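Local coordinates for protein 5-dehydro-2-deoxygluconokinase (Bacillus halodurans C-125, PDB 2QCV) that probably phosphorylates 5-dehydro-2-deoxy-D-gluconate with ATP, a step of myo-inositol breakdown, as a member of the PfkB family of carbohydrate kinases, at residues Gly44-Asn49 against Val173-Tyr178; Leu236-His241 against Ser277-Ala282. All blocks are in the same frame, centred on the assembly; numbering follows the deposited sequence.

Both contacts reach the same large sheet, interaction 1 at the C-terminal end of strand 171-175 and interaction 2 on strand 236-240, with strand 202-206 lying between the two; their centres are about 12 Å apart. Interaction 1 is partly buried and polar, a serine facing two carboxylates, with a triethylene glycol molecule, probably from the crystallisation liquor, next to the glutamate. Interaction 2 is fully buried and apolar, one phenylalanine of helix 271-284 against two aliphatic residues. Helix 271-284 also ties them together, because its Asp273 binds Ser46 of interaction 1 while Phe279 serves interaction 2. They touch directly where Leu280 CD2 lies 4.3 Å from Val173 CG2, and Lys240 NZ is 3.8 Å from Glu175 OE2, a long and weak charge contact.

Interaction 1: residues Gly44-Asn49 against Val173-Tyr178; sequences GGSPAN and VFELDY
Ser46 meets Asp177 with its methylene group: CB lies 3.5 Å from Asp177 OD1 and 3.7 Å from Asp177 CG, and this small patch is the close-packed part of the contact, although both residues remain partly exposed. With OG placed anti to the backbone N (chi1 170°), the hydroxyl passes alongside the carboxylate, 3.9 Å from Asp177 OD1, and bonds instead to Asp273 OD1 of helix 271-284, with a weak hydrogen bond to Ser145 OG besides. Asp177 OD2 is hydrogen-bonded to Thr147 OG1. A serine suits this place because its short side chain can lie beside one acidic group while it bonds to another.

In this ribokinase-like PfkB fold the contact joins the start of helix 46-56 to the loop after strand 171-175. The helix starts just after the Gly-Gly pair at the end of strand 38-44, and Gly45 is its N-cap, whose carbonyl O receives Asn49 N at 2.9 Å to form the first helical turn. Asn49 ND2 bonds to Asp273 OD2, so two residues of this turn hold the same aspartate. With a positive phi of 103°, Gly45 has a backbone that a side chain would crowd against the preceding carbonyl. As in ribokinase relatives, this glycine-rich segment probably borders the sugar pocket.

Packing is looser at Glu175, the last residue of strand 171-175, whose OE1 comes no closer than 4.4 Å to Ser46 OG, yet this glutamate is buried. The same OE1 lies 2.9 Å from Asp177 N, within its own segment. OE2 has a weak hydrogen bond to a triethylene glycol molecule, probably from the crystallisation liquor, of a kind that often marks a pocket.

Interaction 2: residues Leu236-His241 against Ser277-Ala282; sequences LIVIKH and SAFLYA
Phe279 reaches out from helix 271-284 and presses the far end of its ring against Val238 and Leu236. Its CG stands anti to the backbone N (chi1 176°), which extends the ring away from the helix axis toward the strand, and a chi2 of 88° sets the ring plane crosswise to the CA-CB-CG plane. The far corner of the ring, CZ, makes the main touch, 3.5 Å from Val238 CG2. That methyl approaches the ring obliquely and also lies 4.0 Å from CE2 and 4.1 Å from CE1, so it touches the end of the ring across CZ and both neighbouring carbons.

Val238 owes this reach to its branching at CB: CG1 points opposite the backbone N (chi1 179°), while CG2 takes the position beside that N, from which it meets Phe279. Beta-branched valine suits an interior strand, offering the helix a compact methyl surface close to the backbone. Leu236, two residues earlier and on the same side of the strand, extends farther; its CD2 ends at the edge of the ring, near its plane, 4.1 Å from CZ. An aromatic residue fits here, since the two backbones are 10.0 Å apart even at their closest CA pair, Val238 and Phe279, and a long, rigid side chain bridges that gap.

Strand 236-240 lies between strands 202-206 and 246-250, with Ile237 and Ile239 turned to helices 207-213 and 222-229, while helix 271-284 covers the other face and helix 289-305 closes in beside it through Ala292 on Phe279 and Ile289 on Leu236.

Interaction 1: residues Gly44-Asn49 against Val173-Tyr178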
ATOM      1  N   GLY A  44      15.542   5.756  21.921  1.00 30.20           N
ATOM      2  CA  GLY A  44      15.914   6.917  21.080  1.00 29.15           C
ATOM      3  C   GLY A  44      14.699   7.607  20.516  1.00 28.96           C
ATOM      4  O   GLY A  44      13.575   7.356  20.958  1.00 29.59           O
ATOM      5  N   GLY A  45      14.932   8.498  19.552  1.00 27.71           N
ATOM      6  CA  GLY A  45      13.867   9.314  19.004  1.00 27.42           C
ATOM      7  C   GLY A  45      14.042  10.671  19.621  1.00 28.33           C
ATOM      8  O   GLY A  45      14.186  10.797  20.846  1.00 28.20           O
ATOM      9  N   SER A  46      14.018  11.707  18.784  1.00 30.69           N
ATOM     10  CA  SER A  46      14.262  13.083  19.284  1.00 30.86           C
ATOM     11  C   SER A  46      13.398  13.540  20.480  1.00 28.99           C
ATOM     12  O   SER A  46      13.967  13.918  21.500  1.00 27.79           O
ATOM     13  CB  SER A  46      14.206  14.085  18.139  1.00 35.42           C
ATOM     14  OG  SER A  46      14.204  15.390  18.661  1.00 36.07           O
ATOM     15  N   PRO A  47      12.045  13.509  20.379  1.00 29.13           N
ATOM     16  CA  PRO A  47      11.296  13.938  21.566  1.00 31.15           C
ATOM     17  C   PRO A  47      11.461  13.062  22.810  1.00 28.79           C
ATOM     18  O   PRO A  47      11.437  13.582  23.912  1.00 28.63           O
ATOM     19  CB  PRO A  47       9.845  13.990  21.096  1.00 31.14           C
ATOM     20  CG  PRO A  47       9.798  13.203  19.856  1.00 28.94           C
ATOM     21  CD  PRO A  47      11.161  13.169  19.255  1.00 28.90           C
ATOM     22  N   ALA A  48      11.611  11.757  22.641  1.00 26.59           N
ATOM     23  CA  ALA A  48      11.955  10.858  23.732  1.00 26.18           C
ATOM     24  C   ALA A  48      13.264  11.240  24.414  1.00 26.66           C
ATOM     25  O   ALA A  48      13.352  11.334  25.657  1.00 25.89           O
ATOM     26  CB  ALA A  48      11.980   9.355  23.221  1.00 25.93           C
ATOM     27  N   ASN A  49      14.306  11.453  23.618  1.00 27.05           N
ATOM     28  CA  ASN A  49      15.591  11.880  24.142  1.00 26.41           C
ATOM     29  C   ASN A  49      15.479  13.190  24.904  1.00 26.87           C
ATOM     30  O   ASN A  49      16.146  13.390  25.927  1.00 26.61           O
ATOM     31  CB  ASN A  49      16.599  12.100  23.000  1.00 28.77           C
ATOM     32  CG  ASN A  49      17.072  10.845  22.394  1.00 35.82           C
ATOM     33  OD1 ASN A  49      16.974   9.752  22.989  1.00 35.05           O
ATOM     34  ND2 ASN A  49      17.600  10.970  21.157  1.00 38.77           N
ATOM     35  N   VAL A 173       6.765  24.670  21.725  1.00 25.42           N
ATOM     36  CA  VAL A 173       8.157  24.671  21.349  1.00 27.05           C
ATOM     37  C   VAL A 173       8.362  23.705  20.195  1.00 25.11           C
ATOM     38  O   VAL A 173       8.089  22.485  20.303  1.00 26.44           O
ATOM     39  CB  VAL A 173       9.100  24.291  22.544  1.00 25.68           C
ATOM     40  CG1 VAL A 173      10.573  24.356  22.082  1.00 23.75           C
ATOM     41  CG2 VAL A 173       8.845  25.127  23.812  1.00 25.50           C
ATOM     42  N   PHE A 174       8.823  24.239  19.066  1.00 24.85           N
ATOM     43  CA  PHE A 174       8.979  23.448  17.849  1.00 27.18           C
ATOM     44  C   PHE A 174      10.464  23.199  17.629  1.00 27.59           C
ATOM     45  O   PHE A 174      11.222  24.137  17.370  1.00 26.62           O
ATOM     46  CB  PHE A 174       8.360  24.204  16.657  1.00 24.77           C
ATOM     47  CG  PHE A 174       8.352  23.442  15.340  1.00 25.82           C
ATOM     48  CD1 PHE A 174       8.339  22.035  15.255  1.00 26.45           C
ATOM     49  CD2 PHE A 174       8.337  24.169  14.149  1.00 26.27           C
ATOM     50  CE1 PHE A 174       8.299  21.422  14.005  1.00 27.46           C
ATOM     51  CE2 PHE A 174       8.298  23.549  12.909  1.00 25.27           C
ATOM     52  CZ  PHE A 174       8.312  22.196  12.842  1.00 25.31           C
ATOM     53  N   GLU A 175      10.844  21.922  17.730  1.00 26.67           N
ATOM     54  CA  GLU A 175      12.196  21.479  17.479  1.00 28.24           C
ATOM     55  C   GLU A 175      12.261  20.916  16.073  1.00 28.18           C
ATOM     56  O   GLU A 175      11.612  19.917  15.761  1.00 26.49           O
ATOM     57  CB  GLU A 175      12.594  20.448  18.538  1.00 29.65           C
ATOM     58  CG  GLU A 175      14.030  20.551  18.981  1.00 42.71           C
ATOM     59  CD  GLU A 175      14.998  20.158  17.925  1.00 46.76           C
ATOM     60  OE1 GLU A 175      14.613  19.424  17.000  1.00 49.38           O
ATOM     61  OE2 GLU A 175      16.165  20.552  18.034  1.00 51.37           O
ATOM     62  N   LEU A 176      13.090  21.515  15.214  1.00 27.29           N
ATOM     63  CA  LEU A 176      12.986  21.263  13.802  1.00 28.09           C
ATOM     64  C   LEU A 176      13.441  19.857  13.395  1.00 35.39           C
ATOM     65  O   LEU A 176      12.843  19.314  12.482  1.00 44.73           O
ATOM     66  CB  LEU A 176      13.688  22.342  12.946  1.00 27.72           C
ATOM     67  CG  LEU A 176      13.142  23.781  13.034  1.00 26.30           C
ATOM     68  CD1 LEU A 176      13.784  24.685  11.940  1.00 24.83           C
ATOM     69  CD2 LEU A 176      11.618  23.781  12.884  1.00 24.18           C
ATOM     70  N   ASP A 177      14.413  19.256  14.080  1.00 32.20           N
ATOM     71  CA  ASP A 177      14.653  17.783  14.004  1.00 35.31           C
ATOM     72  C   ASP A 177      14.506  17.251  12.597  1.00 27.31           C
ATOM     73  O   ASP A 177      13.556  16.541  12.361  1.00 32.83           O
ATOM     74  CB  ASP A 177      13.563  17.030  14.876  1.00 41.10           C
ATOM     75  CG  ASP A 177      13.659  15.474  14.785  1.00 42.81           C
ATOM     76  OD1 ASP A 177      14.808  14.936  14.803  1.00 51.38           O
ATOM     77  OD2 ASP A 177      12.575  14.826  14.670  1.00 47.29           O
ATOM     78  N   TYR A 178      15.397  17.598  11.660  1.00 31.53           N
ATOM     79  CA  TYR A 178      15.179  17.227  10.245  1.00 30.44           C
ATOM     80  C   TYR A 178      15.790  15.864   9.892  1.00 31.44           C
ATOM     81  O   TYR A 178      16.990  15.662  10.029  1.00 30.77           O
ATOM     82  CB  TYR A 178      15.734  18.301   9.299  1.00 31.72           C
ATOM     83  CG  TYR A 178      15.528  18.049   7.814  1.00 29.90           C
ATOM     84  CD1 TYR A 178      14.294  17.686   7.320  1.00 32.22           C
ATOM     85  CD2 TYR A 178      16.581  18.181   6.908  1.00 29.55           C
ATOM     86  CE1 TYR A 178      14.084  17.429   5.939  1.00 29.31           C
ATOM     87  CE2 TYR A 178      16.385  17.966   5.537  1.00 33.47           C
ATOM     88  CZ  TYR A 178      15.131  17.590   5.063  1.00 30.37           C
ATOM     89  OH  TYR A 178      14.926  17.381   3.727  1.00 30.52           O
TER

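Interaction 2: residues Leu236-His241 against Ser277-Ala282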
ATOM      1  N   LEU A 236      10.380  33.722  20.274  1.00 25.96           N
ATOM      2  CA  LEU A 236      11.772  33.317  20.463  1.00 25.94           C
ATOM      3  C   LEU A 236      12.185  32.343  19.403  1.00 26.66           C
ATOM      4  O   LEU A 236      11.524  31.318  19.218  1.00 25.16           O
ATOM      5  CB  LEU A 236      11.986  32.665  21.840  1.00 25.76           C
ATOM      6  CG  LEU A 236      13.406  32.180  22.206  1.00 24.63           C
ATOM      7  CD1 LEU A 236      14.490  33.332  22.254  1.00 27.40           C
ATOM      8  CD2 LEU A 236      13.347  31.442  23.518  1.00 27.22           C
ATOM      9  N   ILE A 237      13.282  32.646  18.709  1.00 24.78           N
ATOM     10  CA  ILE A 237      13.766  31.780  17.649  1.00 25.15           C
ATOM     11  C   ILE A 237      15.229  31.518  17.919  1.00 28.97           C
ATOM     12  O   ILE A 237      16.019  32.465  18.124  1.00 26.04           O
ATOM     13  CB  ILE A 237      13.577  32.459  16.250  1.00 26.17           C
ATOM     14  CG1 ILE A 237      12.102  32.773  16.002  1.00 26.30           C
ATOM     15  CG2 ILE A 237      14.212  31.640  15.112  1.00 26.63           C
ATOM     16  CD1 ILE A 237      11.813  33.696  14.831  1.00 26.92           C
ATOM     17  N   VAL A 238      15.582  30.241  17.985  1.00 25.40           N
ATOM     18  CA  VAL A 238      16.970  29.833  18.245  1.00 25.06           C
ATOM     19  C   VAL A 238      17.552  29.139  17.021  1.00 26.76           C
ATOM     20  O   VAL A 238      17.026  28.129  16.565  1.00 25.00           O
ATOM     21  CB  VAL A 238      17.055  28.922  19.479  1.00 26.36           C
ATOM     22  CG1 VAL A 238      18.504  28.486  19.700  1.00 25.52           C
ATOM     23  CG2 VAL A 238      16.436  29.641  20.756  1.00 25.11           C
ATOM     24  N   ILE A 239      18.605  29.705  16.444  1.00 24.74           N
ATOM     25  CA  ILE A 239      19.171  29.187  15.204  1.00 25.32           C
ATOM     26  C   ILE A 239      20.608  28.739  15.507  1.00 26.80           C
ATOM     27  O   ILE A 239      21.432  29.549  15.940  1.00 26.00           O
ATOM     28  CB  ILE A 239      19.160  30.247  14.035  1.00 24.75           C
ATOM     29  CG1 ILE A 239      17.749  30.892  13.881  1.00 27.39           C
ATOM     30  CG2 ILE A 239      19.689  29.625  12.701  1.00 24.75           C
ATOM     31  CD1 ILE A 239      17.581  31.900  12.736  1.00 26.83           C
ATOM     32  N   LYS A 240      20.878  27.449  15.317  1.00 25.47           N
ATOM     33  CA  LYS A 240      22.174  26.841  15.669  1.00 26.02           C
ATOM     34  C   LYS A 240      23.058  26.657  14.452  1.00 27.08           C
ATOM     35  O   LYS A 240      22.606  26.236  13.366  1.00 28.59           O
ATOM     36  CB  LYS A 240      21.945  25.495  16.326  1.00 26.40           C
ATOM     37  CG  LYS A 240      20.962  25.568  17.514  1.00 26.51           C
ATOM     38  CD  LYS A 240      20.665  24.190  18.019  1.00 29.43           C
ATOM     39  CE  LYS A 240      19.667  23.445  17.181  1.00 33.54           C
ATOM     40  NZ  LYS A 240      19.671  21.969  17.524  1.00 34.34           N
ATOM     41  N   HIS A 241      24.329  26.979  14.632  1.00 26.68           N
ATOM     42  CA  HIS A 241      25.312  26.940  13.553  1.00 24.56           C
ATOM     43  C   HIS A 241      26.547  26.089  13.912  1.00 28.02           C
ATOM     44  O   HIS A 241      27.675  26.364  13.464  1.00 27.50           O
ATOM     45  CB  HIS A 241      25.750  28.344  13.196  1.00 26.20           C
ATOM     46  CG  HIS A 241      24.650  29.249  12.712  1.00 26.52           C
ATOM     47  ND1 HIS A 241      24.522  29.596  11.385  1.00 27.58           N
ATOM     48  CD2 HIS A 241      23.642  29.878  13.362  1.00 27.88           C
ATOM     49  CE1 HIS A 241      23.495  30.414  11.242  1.00 31.02           C
ATOM     50  NE2 HIS A 241      22.951  30.619  12.427  1.00 27.24           N
ATOM     51  N   SER A 277      16.952  20.021  25.573  1.00 27.98           N
ATOM     52  CA  SER A 277      16.561  19.738  26.971  1.00 28.32           C
ATOM     53  C   SER A 277      17.247  20.707  27.941  1.00 28.47           C
ATOM     54  O   SER A 277      16.600  21.289  28.797  1.00 28.59           O
ATOM     55  CB  SER A 277      16.829  18.273  27.336  1.00 28.69           C
ATOM     56  OG  SER A 277      18.114  17.840  27.024  1.00 33.07           O
ATOM     57  N   ALA A 278      18.555  20.917  27.769  1.00 28.38           N
ATOM     58  CA  ALA A 278      19.309  21.803  28.674  1.00 27.96           C
ATOM     59  C   ALA A 278      18.961  23.283  28.448  1.00 26.33           C
ATOM     60  O   ALA A 278      18.907  24.065  29.401  1.00 25.12           O
ATOM     61  CB  ALA A 278      20.830  21.562  28.557  1.00 27.11           C
ATOM     62  N   PHE A 279      18.753  23.681  27.194  1.00 25.78           N
ATOM     63  CA  PHE A 279      18.312  25.038  26.895  1.00 25.38           C
ATOM     64  C   PHE A 279      16.954  25.314  27.551  1.00 23.63           C
ATOM     65  O   PHE A 279      16.773  26.318  28.260  1.00 25.76           O
ATOM     66  CB  PHE A 279      18.217  25.245  25.382  1.00 23.05           C
ATOM     67  CG  PHE A 279      17.676  26.592  24.986  1.00 27.61           C
ATOM     68  CD1 PHE A 279      18.512  27.691  24.819  1.00 25.91           C
ATOM     69  CD2 PHE A 279      16.345  26.755  24.744  1.00 23.32           C
ATOM     70  CE1 PHE A 279      17.992  28.947  24.465  1.00 28.67           C
ATOM     71  CE2 PHE A 279      15.818  27.988  24.382  1.00 32.51           C
ATOM     72  CZ  PHE A 279      16.646  29.092  24.252  1.00 29.64           C
ATOM     73  N   LEU A 280      16.014  24.380  27.391  1.00 28.15           N
ATOM     74  CA  LEU A 280      14.708  24.565  28.014  1.00 26.20           C
ATOM     75  C   LEU A 280      14.775  24.510  29.524  1.00 28.93           C
ATOM     76  O   LEU A 280      14.104  25.271  30.207  1.00 29.27           O
ATOM     77  CB  LEU A 280      13.695  23.551  27.512  1.00 29.21           C
ATOM     78  CG  LEU A 280      13.356  23.679  26.012  1.00 29.40           C
ATOM     79  CD1 LEU A 280      12.549  22.429  25.516  1.00 32.14           C
ATOM     80  CD2 LEU A 280      12.618  25.001  25.787  1.00 27.84           C
ATOM     81  N   TYR A 281      15.554  23.589  30.066  1.00 27.22           N
ATOM     82  CA  TYR A 281      15.775  23.604  31.514  1.00 28.24           C
ATOM     83  C   TYR A 281      16.219  24.971  32.011  1.00 28.48           C
ATOM     84  O   TYR A 281      15.700  25.491  33.019  1.00 26.02           O
ATOM     85  CB  TYR A 281      16.798  22.548  31.912  1.00 29.00           C
ATOM     86  CG  TYR A 281      17.345  22.727  33.302  1.00 29.81           C
ATOM     87  CD1 TYR A 281      16.715  22.144  34.395  1.00 32.76           C
ATOM     88  CD2 TYR A 281      18.506  23.452  33.521  1.00 30.34           C
ATOM     89  CE1 TYR A 281      17.239  22.295  35.706  1.00 32.11           C
ATOM     90  CE2 TYR A 281      19.016  23.647  34.820  1.00 33.25           C
ATOM     91  CZ  TYR A 281      18.386  23.032  35.897  1.00 34.66           C
ATOM     92  OH  TYR A 281      18.895  23.189  37.156  1.00 38.52           O
ATOM     93  N   ALA A 282      17.198  25.565  31.330  1.00 26.69           N
ATOM     94  CA  ALA A 282      17.697  26.870  31.760  1.00 28.22           C
ATOM     95  C   ALA A 282      16.633  27.951  31.698  1.00 26.88           C
ATOM     96  O   ALA A 282      16.531  28.806  32.607  1.00 27.47           O
ATOM     97  CB  ALA A 282      18.949  27.283  30.934  1.00 28.72           C
TER